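Local structure of chitinase (Paenibacillus sp. FPU-7, 5GZT) at residues Pro947-Ser952 / Thr1003-Gln1008; Val967-Tyr972 / Asp999-Ala1004. The protein probably cleaves internal beta-1,4 linkages of chitin and chitodextrins at random, as a family 18 glycoside hydrolase. One frame throughout, in Å; residues are numbered along the deposited sequence.

Interaction 1 of 2, residues Pro947-Ser952 / Thr1003-Gln1008; sequences PIYINS and TAYRKQ
I950 and Y1005, with CA atoms 7.7 Å apart, mark the nearest backbone approach of helix 947-952 and helix 1003-1007, whose short axes come within 11.4 Å and run in nearly the same direction, at a signed angle of -22°. I950 makes the largest share of the contact, through two branches. Its CG1 stands anti to the carbonyl carbon (chi1 -71°) and comes within 4.1 Å of CE1 of Y1005, and the extended chain beyond it brings CD1 4.1 Å from CB of A1004. The other branch, CG2, lies 3.9 Å from CG of Q1008. An alanine in place of I950, lacking CG1, CG2 and CD1, would probably open a gap beside the Y1005 ring and leave the bent Q1008 chain freer to turn. Y949 and Y1005 cross at about a right angle, CE2 of Y949 lying 3.6 Å from OH of Y1005; that hydroxyl hydrogen-bonds with A944 O and S943 OG. A water at hydrogen-bonding distance, 2.8 Å from I950 O and 2.9 Å from Q1008 OE1, bridges the two segments. L955 of helix 955-958 touches I950, Y1005 and Q1008, while Y949 packs on I941 of strand 938-943 and Y1005 on L1015 of strand 1015-1020.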
# COMPACT_ATOMS: atom_id res chain seq x y z
N PRO B 947 -29.87 -0.23 -1.44
CA PRO B 947 -29.63 1.19 -1.62
C PRO B 947 -30.64 1.81 -2.59
O PRO B 947 -30.92 2.98 -2.49
CB PRO B 947 -28.18 1.28 -2.17
CG PRO B 947 -27.54 -0.02 -1.65
CD PRO B 947 -28.65 -1.04 -1.46
N ILE B 948 -31.17 1.07 -3.53
CA ILE B 948 -32.13 1.66 -4.46
C ILE B 948 -33.41 2.12 -3.75
O ILE B 948 -33.93 3.23 -4.01
CB ILE B 948 -32.44 0.74 -5.66
CG1 ILE B 948 -33.20 1.54 -6.72
CG2 ILE B 948 -33.12 -0.53 -5.26
CD1 ILE B 948 -33.41 0.82 -8.02
N TYR B 949 -33.81 1.33 -2.78
CA TYR B 949 -34.97 1.70 -1.88
C TYR B 949 -34.68 2.99 -1.16
O TYR B 949 -35.47 3.97 -1.24
CB TYR B 949 -35.36 0.58 -0.88
CG TYR B 949 -36.58 1.01 -0.11
CD1 TYR B 949 -37.89 0.78 -0.62
CD2 TYR B 949 -36.47 1.69 1.05
CE1 TYR B 949 -39.04 1.23 0.08
CE2 TYR B 949 -37.61 2.18 1.77
CZ TYR B 949 -38.89 1.94 1.26
OH TYR B 949 -39.98 2.37 1.95
N ILE B 950 -33.51 3.06 -0.57
CA ILE B 950 -33.12 4.25 0.19
C ILE B 950 -33.11 5.55 -0.67
O ILE B 950 -33.47 6.68 -0.26
CB ILE B 950 -31.76 3.94 0.88
CG1 ILE B 950 -31.95 2.93 2.01
CG2 ILE B 950 -31.19 5.20 1.48
CD1 ILE B 950 -30.68 2.38 2.59
N ASN B 951 -32.75 5.35 -1.93
CA ASN B 951 -32.67 6.43 -2.86
C ASN B 951 -34.01 6.77 -3.48
O ASN B 951 -34.11 7.80 -4.13
CB ASN B 951 -31.74 6.01 -3.99
CG ASN B 951 -31.18 7.18 -4.70
OD1 ASN B 951 -30.42 7.93 -4.13
ND2 ASN B 951 -31.58 7.37 -5.96
N SER B 952 -34.98 5.88 -3.33
CA SER B 952 -36.29 5.99 -3.97
C SER B 952 -37.33 6.59 -3.01
O SER B 952 -38.44 6.84 -3.44
CB SER B 952 -36.76 4.63 -4.41
OG SER B 952 -36.02 4.10 -5.47
N THR B 1003 -27.81 1.11 10.08
CA THR B 1003 -26.91 2.25 10.07
C THR B 1003 -27.16 3.19 8.93
O THR B 1003 -27.14 4.43 9.13
CB THR B 1003 -25.42 1.76 10.07
OG1 THR B 1003 -25.23 1.02 11.26
CG2 THR B 1003 -24.43 2.88 10.04
N ALA B 1004 -27.32 2.67 7.71
CA ALA B 1004 -27.59 3.50 6.59
C ALA B 1004 -28.88 4.26 6.76
O ALA B 1004 -28.96 5.39 6.38
CB ALA B 1004 -27.67 2.70 5.32
N TYR B 1005 -29.90 3.67 7.34
CA TYR B 1005 -31.13 4.48 7.62
C TYR B 1005 -30.83 5.66 8.57
O TYR B 1005 -31.28 6.85 8.40
CB TYR B 1005 -32.24 3.62 8.24
CG TYR B 1005 -33.14 2.92 7.24
CD1 TYR B 1005 -32.65 1.96 6.35
CD2 TYR B 1005 -34.50 3.17 7.23
CE1 TYR B 1005 -33.48 1.32 5.43
CE2 TYR B 1005 -35.34 2.53 6.30
CZ TYR B 1005 -34.86 1.63 5.43
OH TYR B 1005 -35.76 1.01 4.59
N ARG B 1006 -30.01 5.36 9.56
CA ARG B 1006 -29.63 6.40 10.52
C ARG B 1006 -28.78 7.46 9.90
O ARG B 1006 -28.96 8.65 10.26
CB ARG B 1006 -28.97 5.80 11.80
CG ARG B 1006 -30.03 5.24 12.77
CD ARG B 1006 -29.42 4.37 13.90
NE ARG B 1006 -28.93 3.12 13.35
CZ ARG B 1006 -28.30 2.19 14.08
NH1 ARG B 1006 -28.13 2.34 15.41
NH2 ARG B 1006 -27.86 1.08 13.50
N LYS B 1007 -27.89 7.08 8.97
CA LYS B 1007 -27.08 8.09 8.28
C LYS B 1007 -27.90 8.99 7.34
O LYS B 1007 -27.51 10.11 7.11
CB LYS B 1007 -25.93 7.52 7.47
CG LYS B 1007 -24.90 6.70 8.24
CD LYS B 1007 -24.14 7.46 9.29
CE LYS B 1007 -22.95 6.61 9.77
NZ LYS B 1007 -22.49 7.09 11.11
N GLN B 1008 -29.10 8.55 6.95
CA GLN B 1008 -30.04 9.42 6.27
C GLN B 1008 -30.81 10.35 7.17
O GLN B 1008 -31.51 11.18 6.68
CB GLN B 1008 -31.09 8.59 5.49
CG GLN B 1008 -30.62 7.72 4.39
CD GLN B 1008 -30.11 8.56 3.23
OE1 GLN B 1008 -30.87 9.24 2.54
NE2 GLN B 1008 -28.82 8.54 3.04
O HOH W 1 -33.54 8.45 1.87

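Interaction 2 of 2, residues Val967-Tyr972 / Asp999-Ala1004; sequences VMTYDY and DSVLTA
V967 and L1002 meet most closely here, CG2 of the valine lying 3.7 Å from CD2 of the leucine as the two side chains slide past each other in opposite directions. The contact is mainly apolar packing. V967 sends its other methyl, CG1, to within 3.9 Å of CG1 of V1001, and so bears on two successive helix residues. T969 crosses L1002 at about a right angle, with CG2 4.2 Å from CG of the leucine. V1001 also reaches Y972: its CG2 lies obliquely against the phenol end of the ring, 4.0 Å from OH and close to CE1. The nearest backbones are those of T969 and V1001, with CA atoms 7.2 Å apart.

In the family 18 TIM barrel, strand 964-967, helix 998-1007 and strand 1015-1020 form a beta-alpha-beta unit. This packing lays the helix against the end of the first strand and the loop that follows it. I1017 of the second strand touches both T969 and L1002.

Two polar groups have partners of their own. T969 places OG1 between its backbone N and carbonyl carbon (chi1 46°), with CG2 facing L1002, and OG1 hydrogen-bonds with G1018 O. Within the helix, D999 O accepts from T1003 OG1 at 2.7 Å and from T1003 N at 2.9 Å, the two approaching from opposite faces of the carbonyl plane.

Two successive inverse gamma turns, centred on M968 and T969, shape the loop, each closed by a weak bond. The Y972 ring carries Y970 CA 4.2 Å above its centre and meets the ring of F996 with planes about 20° apart.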
# COMPACT_ATOMS: atom_id res chain seq x y z
N VAL B 967 -38.29 -2.37 9.16
CA VAL B 967 -37.34 -2.52 8.11
C VAL B 967 -37.15 -4.03 7.87
O VAL B 967 -36.90 -4.85 8.80
CB VAL B 967 -35.96 -1.88 8.44
CG1 VAL B 967 -35.01 -1.90 7.22
CG2 VAL B 967 -36.17 -0.48 8.92
N MET B 968 -37.27 -4.39 6.58
CA MET B 968 -37.21 -5.78 6.13
C MET B 968 -35.72 -6.18 6.00
O MET B 968 -35.17 -6.25 4.90
CB MET B 968 -38.02 -5.92 4.79
CG MET B 968 -39.54 -5.76 5.09
SD MET B 968 -40.54 -5.96 3.57
CE MET B 968 -40.20 -4.51 2.62
N THR B 969 -35.12 -6.45 7.16
CA THR B 969 -33.68 -6.76 7.28
C THR B 969 -33.57 -8.29 7.04
O THR B 969 -33.31 -9.12 7.96
CB THR B 969 -33.20 -6.33 8.69
OG1 THR B 969 -34.14 -6.79 9.66
CG2 THR B 969 -33.04 -4.80 8.75
N TYR B 970 -33.90 -8.66 5.80
CA TYR B 970 -33.95 -10.05 5.34
C TYR B 970 -34.10 -10.09 3.82
O TYR B 970 -34.07 -9.04 3.20
CB TYR B 970 -34.94 -10.89 6.13
CG TYR B 970 -36.35 -10.34 6.21
CD1 TYR B 970 -37.17 -10.25 5.07
CD2 TYR B 970 -36.89 -9.98 7.42
CE1 TYR B 970 -38.50 -9.79 5.16
CE2 TYR B 970 -38.18 -9.49 7.51
CZ TYR B 970 -38.96 -9.39 6.40
OH TYR B 970 -40.19 -8.94 6.60
N ASP B 971 -34.12 -11.27 3.19
CA ASP B 971 -34.10 -11.38 1.72
C ASP B 971 -32.95 -10.69 1.06
O ASP B 971 -33.06 -10.26 -0.10
CB ASP B 971 -35.36 -10.80 1.08
CG ASP B 971 -36.64 -11.45 1.53
OD1 ASP B 971 -36.67 -12.65 1.81
OD2 ASP B 971 -37.68 -10.72 1.64
N TYR B 972 -31.81 -10.58 1.76
CA TYR B 972 -30.65 -9.95 1.18
C TYR B 972 -30.02 -10.69 -0.04
O TYR B 972 -29.40 -10.07 -0.90
CB TYR B 972 -29.55 -9.80 2.24
CG TYR B 972 -29.89 -9.03 3.52
CD1 TYR B 972 -30.63 -7.86 3.50
CD2 TYR B 972 -29.30 -9.41 4.73
CE1 TYR B 972 -30.90 -7.19 4.67
CE2 TYR B 972 -29.53 -8.73 5.89
CZ TYR B 972 -30.32 -7.57 5.83
OH TYR B 972 -30.57 -6.90 6.99
N ASP B 999 -27.27 -4.53 10.80
CA ASP B 999 -26.37 -3.47 11.25
C ASP B 999 -26.11 -2.53 10.14
O ASP B 999 -26.26 -1.29 10.33
CB ASP B 999 -25.05 -4.10 11.83
CG ASP B 999 -24.10 -3.07 12.35
OD1 ASP B 999 -24.53 -2.20 13.13
OD2 ASP B 999 -22.94 -3.06 11.89
N SER B 1000 -25.70 -3.03 8.96
CA SER B 1000 -25.35 -2.14 7.87
C SER B 1000 -26.57 -1.40 7.36
O SER B 1000 -26.49 -0.17 7.11
CB SER B 1000 -24.70 -2.85 6.68
OG SER B 1000 -25.61 -3.64 5.95
N VAL B 1001 -27.69 -2.10 7.27
CA VAL B 1001 -28.94 -1.43 6.76
C VAL B 1001 -29.48 -0.36 7.71
O VAL B 1001 -29.75 0.81 7.34
CB VAL B 1001 -30.02 -2.49 6.51
CG1 VAL B 1001 -31.32 -1.84 6.10
CG2 VAL B 1001 -29.60 -3.39 5.42
N LEU B 1002 -29.55 -0.73 8.98
CA LEU B 1002 -30.09 0.20 9.98
C LEU B 1002 -29.13 1.33 10.27
O LEU B 1002 -29.59 2.50 10.53
CB LEU B 1002 -30.50 -0.56 11.19
CG LEU B 1002 -31.59 -1.56 10.92
CD1 LEU B 1002 -31.74 -2.50 12.10
CD2 LEU B 1002 -32.90 -0.86 10.66
N THR B 1003 -27.81 1.11 10.08
CA THR B 1003 -26.91 2.25 10.07
C THR B 1003 -27.16 3.19 8.93
O THR B 1003 -27.14 4.43 9.13
CB THR B 1003 -25.42 1.76 10.07
OG1 THR B 1003 -25.23 1.02 11.26
CG2 THR B 1003 -24.43 2.88 10.04
N ALA B 1004 -27.32 2.67 7.71
CA ALA B 1004 -27.59 3.50 6.59
C ALA B 1004 -28.88 4.26 6.76
O ALA B 1004 -28.96 5.39 6.38
CB ALA B 1004 -27.67 2.70 5.32

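In the fold
Interactions 1 and 2 use successive turns of one flank of helix 998-1007, share T1003 and A1004, and have centres about 9 Å apart. Y1005 joins them: CZ of its ring packs 4.0 Å from CG1 of V967, so the tyrosine that meets helix 947-952 also rests on the valine that meets V1001 and L1002. S943, at the end of strand 938-943, ties to both, through its hydroxyl to Y1005 and through its backbone to M968. Segment 967-972 carries the sequence MTYD, whose tyrosine and aspartate line the substrate cleft in related family 18 chitinases; a similar role is likely here. The helix touches neither, so interaction 2 probably packs the loop's outer side, away from the cleft.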